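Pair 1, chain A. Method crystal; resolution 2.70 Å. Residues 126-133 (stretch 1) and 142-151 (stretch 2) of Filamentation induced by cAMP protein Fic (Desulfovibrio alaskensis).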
# COMPACT_ATOMS: atom_id res chain seq x y z
N ARG A 126 -2.22 -3.75 24.69
CA ARG A 126 -1.35 -3.85 25.87
C ARG A 126 -0.25 -4.84 25.60
O ARG A 126 -0.38 -5.69 24.71
CB ARG A 126 -2.17 -4.27 27.12
CG ARG A 126 -3.01 -5.54 26.92
CD ARG A 126 -3.88 -5.82 28.13
NE ARG A 126 -4.90 -6.83 27.83
CZ ARG A 126 -6.11 -6.53 27.35
NH1 ARG A 126 -6.45 -5.27 27.11
NH2 ARG A 126 -6.99 -7.50 27.10
N TYR A 127 0.85 -4.75 26.35
CA TYR A 127 1.97 -5.66 26.17
C TYR A 127 1.65 -7.02 26.79
O TYR A 127 0.81 -7.11 27.69
CB TYR A 127 3.26 -5.08 26.76
CG TYR A 127 3.68 -3.77 26.13
CD1 TYR A 127 3.62 -3.58 24.75
CD2 TYR A 127 4.25 -2.75 26.90
CE1 TYR A 127 4.03 -2.38 24.16
CE2 TYR A 127 4.67 -1.56 26.32
CZ TYR A 127 4.56 -1.38 24.95
OH TYR A 127 4.97 -0.20 24.37
N ARG A 128 2.26 -8.08 26.25
CA ARG A 128 2.05 -9.45 26.72
C ARG A 128 2.40 -9.60 28.20
O ARG A 128 3.36 -8.98 28.68
CB ARG A 128 2.88 -10.43 25.88
CG ARG A 128 4.34 -10.06 25.79
CD ARG A 128 5.08 -10.95 24.85
NE ARG A 128 6.44 -10.46 24.60
CZ ARG A 128 7.50 -10.79 25.32
NH1 ARG A 128 7.37 -11.62 26.35
NH2 ARG A 128 8.69 -10.31 25.02
N SER A 129 1.62 -10.40 28.93
CA SER A 129 1.86 -10.65 30.34
C SER A 129 2.83 -11.81 30.53
O SER A 129 3.40 -11.98 31.61
CB SER A 129 0.55 -10.94 31.06
OG SER A 129 -0.10 -12.07 30.50
N GLY A 130 3.02 -12.59 29.46
CA GLY A 130 3.89 -13.75 29.49
C GLY A 130 4.88 -13.79 28.35
O GLY A 130 5.02 -12.82 27.59
N GLY A 131 5.60 -14.90 28.25
CA GLY A 131 6.57 -15.11 27.20
C GLY A 131 5.93 -15.38 25.85
O GLY A 131 4.74 -15.70 25.78
N VAL A 132 6.70 -15.23 24.78
CA VAL A 132 6.21 -15.46 23.43
C VAL A 132 7.37 -15.95 22.54
O VAL A 132 8.53 -15.57 22.76
CB VAL A 132 5.52 -14.18 22.84
CG1 VAL A 132 6.54 -13.10 22.52
CG2 VAL A 132 4.68 -14.52 21.61
N GLY A 133 7.05 -16.83 21.59
CA GLY A 133 8.03 -17.35 20.65
C GLY A 133 8.19 -16.45 19.44
O GLY A 133 7.20 -15.95 18.89
N HIS A 142 12.78 -19.38 18.89
CA HIS A 142 13.42 -19.01 20.15
C HIS A 142 12.50 -18.06 20.92
O HIS A 142 11.54 -17.54 20.35
CB HIS A 142 14.81 -18.38 19.90
CG HIS A 142 14.76 -17.05 19.23
ND1 HIS A 142 14.65 -16.94 17.86
CD2 HIS A 142 14.82 -15.81 19.77
CE1 HIS A 142 14.63 -15.64 17.61
NE2 HIS A 142 14.74 -14.92 18.73
N MSE A 143 12.75 -17.88 22.22
CA MSE A 143 11.87 -17.08 23.06
C MSE A 143 12.26 -15.61 23.04
O MSE A 143 13.45 -15.28 23.02
CB MSE A 143 11.88 -17.61 24.51
CG MSE A 143 11.60 -19.10 24.62
SE MSE A 143 9.98 -19.66 23.69
CE MSE A 143 8.67 -18.63 24.67
N ALA A 144 11.25 -14.72 23.09
CA ALA A 144 11.47 -13.27 23.19
C ALA A 144 11.86 -12.87 24.63
O ALA A 144 11.77 -13.70 25.53
CB ALA A 144 10.21 -12.52 22.76
N PRO A 145 12.28 -11.61 24.88
CA PRO A 145 12.64 -11.22 26.26
C PRO A 145 11.46 -11.41 27.25
O PRO A 145 10.30 -11.33 26.85
CB PRO A 145 13.01 -9.74 26.12
CG PRO A 145 13.38 -9.56 24.69
CD PRO A 145 12.50 -10.49 23.93
N PRO A 146 11.75 -11.66 28.55
CA PRO A 146 10.65 -11.82 29.52
C PRO A 146 9.68 -10.64 29.48
O PRO A 146 10.08 -9.51 29.21
CB PRO A 146 11.37 -11.90 30.87
CG PRO A 146 12.72 -12.40 30.54
CD PRO A 146 13.07 -11.80 29.21
N ALA A 147 8.39 -10.90 29.76
CA ALA A 147 7.33 -9.89 29.67
C ALA A 147 7.60 -8.67 30.59
O ALA A 147 7.20 -7.56 30.25
CB ALA A 147 6.00 -10.50 30.02
N ASP A 148 8.27 -8.89 31.75
CA ASP A 148 8.55 -7.81 32.70
C ASP A 148 9.65 -6.86 32.18
O ASP A 148 9.78 -5.73 32.68
CB ASP A 148 8.93 -8.38 34.09
CG ASP A 148 10.07 -9.40 34.09
OD1 ASP A 148 10.86 -9.40 33.12
OD2 ASP A 148 10.20 -10.14 35.09
N ARG A 149 10.42 -7.29 31.15
CA ARG A 149 11.47 -6.44 30.55
C ARG A 149 10.89 -5.53 29.48
O ARG A 149 11.47 -4.48 29.17
CB ARG A 149 12.60 -7.31 29.94
CG ARG A 149 13.16 -8.37 30.89
CD ARG A 149 14.12 -7.80 31.91
NE ARG A 149 14.64 -8.85 32.80
CZ ARG A 149 15.70 -9.60 32.52
NH1 ARG A 149 16.36 -9.43 31.38
NH2 ARG A 149 16.10 -10.54 33.37
N VAL A 150 9.76 -5.96 28.86
CA VAL A 150 9.14 -5.29 27.71
C VAL A 150 8.85 -3.77 28.02
O VAL A 150 9.24 -2.91 27.23
CB VAL A 150 7.85 -6.02 27.25
CG1 VAL A 150 7.14 -5.23 26.15
CG2 VAL A 150 8.17 -7.43 26.78
N PRO A 151 8.14 -3.43 29.13
CA PRO A 151 7.79 -2.01 29.37
C PRO A 151 9.00 -1.07 29.23
O PRO A 151 8.90 -0.05 28.54
CB PRO A 151 7.26 -2.02 30.81
CG PRO A 151 6.69 -3.37 30.98
CD PRO A 151 7.55 -4.31 30.17

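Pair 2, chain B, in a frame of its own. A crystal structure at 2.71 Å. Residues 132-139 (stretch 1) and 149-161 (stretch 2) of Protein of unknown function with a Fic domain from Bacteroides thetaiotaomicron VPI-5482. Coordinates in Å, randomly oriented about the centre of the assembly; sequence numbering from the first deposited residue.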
# COMPACT_ATOMS: atom_id res chain seq x y z
N GLU B 132 -4.16 -9.46 -14.88
CA GLU B 132 -5.44 -9.42 -15.59
C GLU B 132 -6.58 -9.34 -14.57
O GLU B 132 -6.50 -9.96 -13.51
CB GLU B 132 -5.61 -10.68 -16.44
CG GLU B 132 -4.73 -10.73 -17.68
CD GLU B 132 -5.29 -9.89 -18.82
OE1 GLU B 132 -6.31 -10.30 -19.43
OE2 GLU B 132 -4.70 -8.83 -19.12
N TYR B 133 -7.63 -8.60 -14.91
CA TYR B 133 -8.76 -8.44 -13.99
C TYR B 133 -9.50 -9.77 -13.74
O TYR B 133 -9.42 -10.69 -14.56
CB TYR B 133 -9.74 -7.36 -14.49
CG TYR B 133 -9.24 -5.91 -14.50
CD1 TYR B 133 -8.20 -5.48 -13.67
CD2 TYR B 133 -9.85 -4.97 -15.32
CE1 TYR B 133 -7.76 -4.14 -13.69
CE2 TYR B 133 -9.42 -3.63 -15.34
CZ TYR B 133 -8.38 -3.22 -14.53
OH TYR B 133 -7.97 -1.90 -14.57
N LYS B 134 -10.20 -9.85 -12.61
CA LYS B 134 -10.92 -11.06 -12.18
C LYS B 134 -11.94 -11.52 -13.22
O LYS B 134 -12.62 -10.68 -13.81
CB LYS B 134 -11.65 -10.80 -10.85
N SER B 135 -12.02 -12.83 -13.43
CA SER B 135 -13.03 -13.45 -14.33
C SER B 135 -14.07 -14.30 -13.55
O SER B 135 -15.24 -14.32 -13.92
CB SER B 135 -12.36 -14.28 -15.43
OG SER B 135 -11.47 -15.24 -14.88
N ARG B 136 -13.62 -15.00 -12.51
CA ARG B 136 -14.51 -15.57 -11.49
C ARG B 136 -14.57 -14.59 -10.31
O ARG B 136 -13.54 -13.98 -9.97
CB ARG B 136 -13.98 -16.93 -11.02
N PRO B 137 -15.76 -14.39 -9.69
CA PRO B 137 -15.86 -13.45 -8.54
C PRO B 137 -14.80 -13.68 -7.44
O PRO B 137 -14.46 -14.82 -7.13
CB PRO B 137 -17.28 -13.70 -8.01
CG PRO B 137 -18.05 -14.18 -9.19
CD PRO B 137 -17.07 -14.98 -10.02
N ASN B 138 -14.28 -12.59 -6.86
CA ASN B 138 -13.23 -12.64 -5.81
C ASN B 138 -13.79 -12.57 -4.37
O ASN B 138 -13.03 -12.32 -3.42
CB ASN B 138 -12.20 -11.52 -6.04
N SER B 139 -15.09 -12.82 -4.21
CA SER B 139 -15.82 -12.66 -2.93
C SER B 139 -15.48 -13.71 -1.85
O SER B 139 -14.83 -14.72 -2.14
CB SER B 139 -17.34 -12.69 -3.18
OG SER B 139 -17.76 -11.51 -3.86
N SER B 149 -18.97 -8.69 -0.76
CA SER B 149 -19.24 -8.57 -2.21
C SER B 149 -18.34 -7.52 -2.88
O SER B 149 -18.59 -6.32 -2.74
CB SER B 149 -20.72 -8.21 -2.44
N TYR B 150 -17.33 -7.97 -3.63
CA TYR B 150 -16.46 -7.05 -4.37
C TYR B 150 -17.06 -6.85 -5.76
O TYR B 150 -18.10 -7.43 -6.08
CB TYR B 150 -15.02 -7.57 -4.49
CG TYR B 150 -14.38 -7.95 -3.18
CD1 TYR B 150 -14.03 -6.99 -2.23
CD2 TYR B 150 -14.10 -9.28 -2.88
CE1 TYR B 150 -13.43 -7.34 -1.03
CE2 TYR B 150 -13.50 -9.64 -1.69
CZ TYR B 150 -13.17 -8.67 -0.77
OH TYR B 150 -12.58 -9.04 0.42
N ALA B 151 -16.42 -6.02 -6.58
CA ALA B 151 -16.92 -5.75 -7.93
C ALA B 151 -17.10 -7.05 -8.70
O ALA B 151 -16.28 -7.97 -8.58
CB ALA B 151 -15.98 -4.80 -8.68
N SER B 152 -18.17 -7.13 -9.48
CA SER B 152 -18.40 -8.29 -10.32
C SER B 152 -17.39 -8.25 -11.46
O SER B 152 -16.94 -7.17 -11.83
CB SER B 152 -19.83 -8.30 -10.88
OG SER B 152 -20.05 -7.20 -11.74
N PRO B 153 -17.03 -9.42 -12.00
CA PRO B 153 -16.11 -9.44 -13.14
C PRO B 153 -16.54 -8.53 -14.29
O PRO B 153 -15.69 -7.97 -14.97
CB PRO B 153 -16.13 -10.91 -13.57
CG PRO B 153 -16.47 -11.66 -12.34
CD PRO B 153 -17.44 -10.78 -11.60
N GLU B 154 -17.85 -8.37 -14.47
CA GLU B 154 -18.40 -7.58 -15.57
C GLU B 154 -18.16 -6.08 -15.36
O GLU B 154 -17.71 -5.39 -16.27
CB GLU B 154 -19.90 -7.84 -15.74
CG GLU B 154 -20.28 -9.30 -16.10
CD GLU B 154 -20.27 -10.26 -14.91
OE1 GLU B 154 -20.60 -9.84 -13.78
OE2 GLU B 154 -19.94 -11.44 -15.11
N GLU B 155 -18.45 -5.59 -14.16
CA GLU B 155 -18.39 -4.15 -13.89
C GLU B 155 -16.99 -3.65 -13.49
O GLU B 155 -16.75 -2.45 -13.42
CB GLU B 155 -19.42 -3.76 -12.82
CG GLU B 155 -19.05 -4.17 -11.39
CD GLU B 155 -20.25 -4.24 -10.47
OE1 GLU B 155 -21.25 -3.54 -10.73
OE2 GLU B 155 -20.19 -5.00 -9.48
N THR B 156 -16.06 -4.58 -13.24
CA THR B 156 -14.71 -4.25 -12.77
C THR B 156 -13.96 -3.26 -13.68
O THR B 156 -13.50 -2.23 -13.19
CB THR B 156 -13.85 -5.51 -12.54
OG1 THR B 156 -14.36 -6.23 -11.40
CG2 THR B 156 -12.39 -5.14 -12.29
N PRO B 157 -13.84 -3.56 -14.98
CA PRO B 157 -13.13 -2.61 -15.87
C PRO B 157 -13.71 -1.19 -15.88
O PRO B 157 -12.96 -0.22 -15.94
CB PRO B 157 -13.24 -3.25 -17.26
CG PRO B 157 -14.25 -4.33 -17.14
CD PRO B 157 -14.28 -4.76 -15.71
N ALA B 158 -15.04 -1.08 -15.83
CA ALA B 158 -15.70 0.22 -15.73
C ALA B 158 -15.38 0.91 -14.40
O ALA B 158 -15.05 2.10 -14.37
CB ALA B 158 -17.21 0.06 -15.88
N PHE B 159 -15.46 0.15 -13.31
CA PHE B 159 -15.11 0.64 -11.97
C PHE B 159 -13.66 1.14 -11.88
O PHE B 159 -13.39 2.16 -11.24
CB PHE B 159 -15.33 -0.46 -10.93
CG PHE B 159 -16.76 -0.58 -10.44
CD1 PHE B 159 -17.83 -0.23 -11.26
CD2 PHE B 159 -17.02 -1.07 -9.17
CE1 PHE B 159 -19.13 -0.35 -10.80
CE2 PHE B 159 -18.31 -1.19 -8.71
CZ PHE B 159 -19.37 -0.83 -9.52
N MSE B 160 -12.74 0.39 -12.49
CA MSE B 160 -11.32 0.73 -12.49
C MSE B 160 -11.03 1.98 -13.31
O MSE B 160 -10.28 2.84 -12.87
CB MSE B 160 -10.47 -0.44 -12.99
CG MSE B 160 -10.40 -1.59 -12.01
SE MSE B 160 -9.57 -1.07 -10.37
CE MSE B 160 -7.70 -0.94 -10.96
N THR B 161 -11.63 2.09 -14.49
CA THR B 161 -11.47 3.31 -15.28
C THR B 161 -11.98 4.51 -14.50
O THR B 161 -11.39 5.59 -14.56
CB THR B 161 -12.21 3.22 -16.63
OG1 THR B 161 -11.71 2.09 -17.36
CG2 THR B 161 -11.99 4.49 -17.45

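In pairs 1 and 2, a stretch without regular helix or strand lies against a second stretch in which loop leads through residues with helical backbone angles into a helix, with a short strand at its beginning in pair 1. Over 14 central residues the two superpose with an RMSD of 0.7 Å. The buried surface is also similar, 536 Å² in pair 1 and 512 Å² in pair 2. The two illustrate a general principle: a backbone arrangement fixes where side chains begin, but not how the space between two segments is filled.

The best conserved element is an aromatic ring set against a residue of the helix. Y127(A) and Y133(B) coincide, with side-chain centres 0.5 Å apart and chi1 in the m well in both. Over one face of each ring lies a methyl group from a matching beta-branched residue: CG1 of V150(A) is 4.1 Å from the centroid of the Y127(A) ring, and CG2 of T156(B) is 4.2 Å from that of Y133(B). Valine and threonine are nearly the same shape, so either can supply the methyl for this CH-pi contact. Threonine adds a hydroxyl, and T156(B) OG1 donates a hydrogen bond to S152(B) O at 2.8 Å, satisfying its polar atom within its own stretch. The next position is proline in both, P151(A) and P157(B), beside the tyrosine.

The turn before the helix shows a substitution of bulk. A147(A) and P153(B) match, and both point toward the first stretch. The single methyl of A147(A) meets three successive carbonyls, its CB lying 3.3 Å from R128(A) O, 3.4 Å from S129(A) O and 3.5 Å from G130(A) O. The proline ring reaches farther along the stretch: P153(B) CB is 3.5 Å from K134(B) O, CG is 3.3 Å from S135(B) O, and the same CG is 4.1 Å from CD of P137(B), which occupies the position of G131(A).

At the position after the tyrosine, pair 1 offers a polar link whose counterpart in pair 2 cannot be seen. R128(A) starts sideways, but its guanidinium extends to the second stretch, where NH1 and NH2 donate to P145(A) O at 3.0 and 2.6 Å. NH1 also donates to G130(A) O at 2.9 Å, so one group ties its own backbone to the facing loop, while V150(A) CG2 covers one face of the guanidinium, 3.4 Å from NH2. The matching K134(B) is modelled only to CB, so what its side chain does beyond that atom cannot be judged.

Farther along, A144(A) and Y150(B) match and point toward the first stretch. In pair 1 the backbones join directly: A144(A) N donates to V132(A) O at 2.9 Å, and the small CB packs 3.7 Å from V132(A) CG1. In pair 2 the large Y150(B) ring fills this region, with N138(B) O at its edge, 3.2 Å from CE2. Pair 2 has no hydrogen bond across the stretches among its modelled atoms, so what can be seen of its contact is mainly packing.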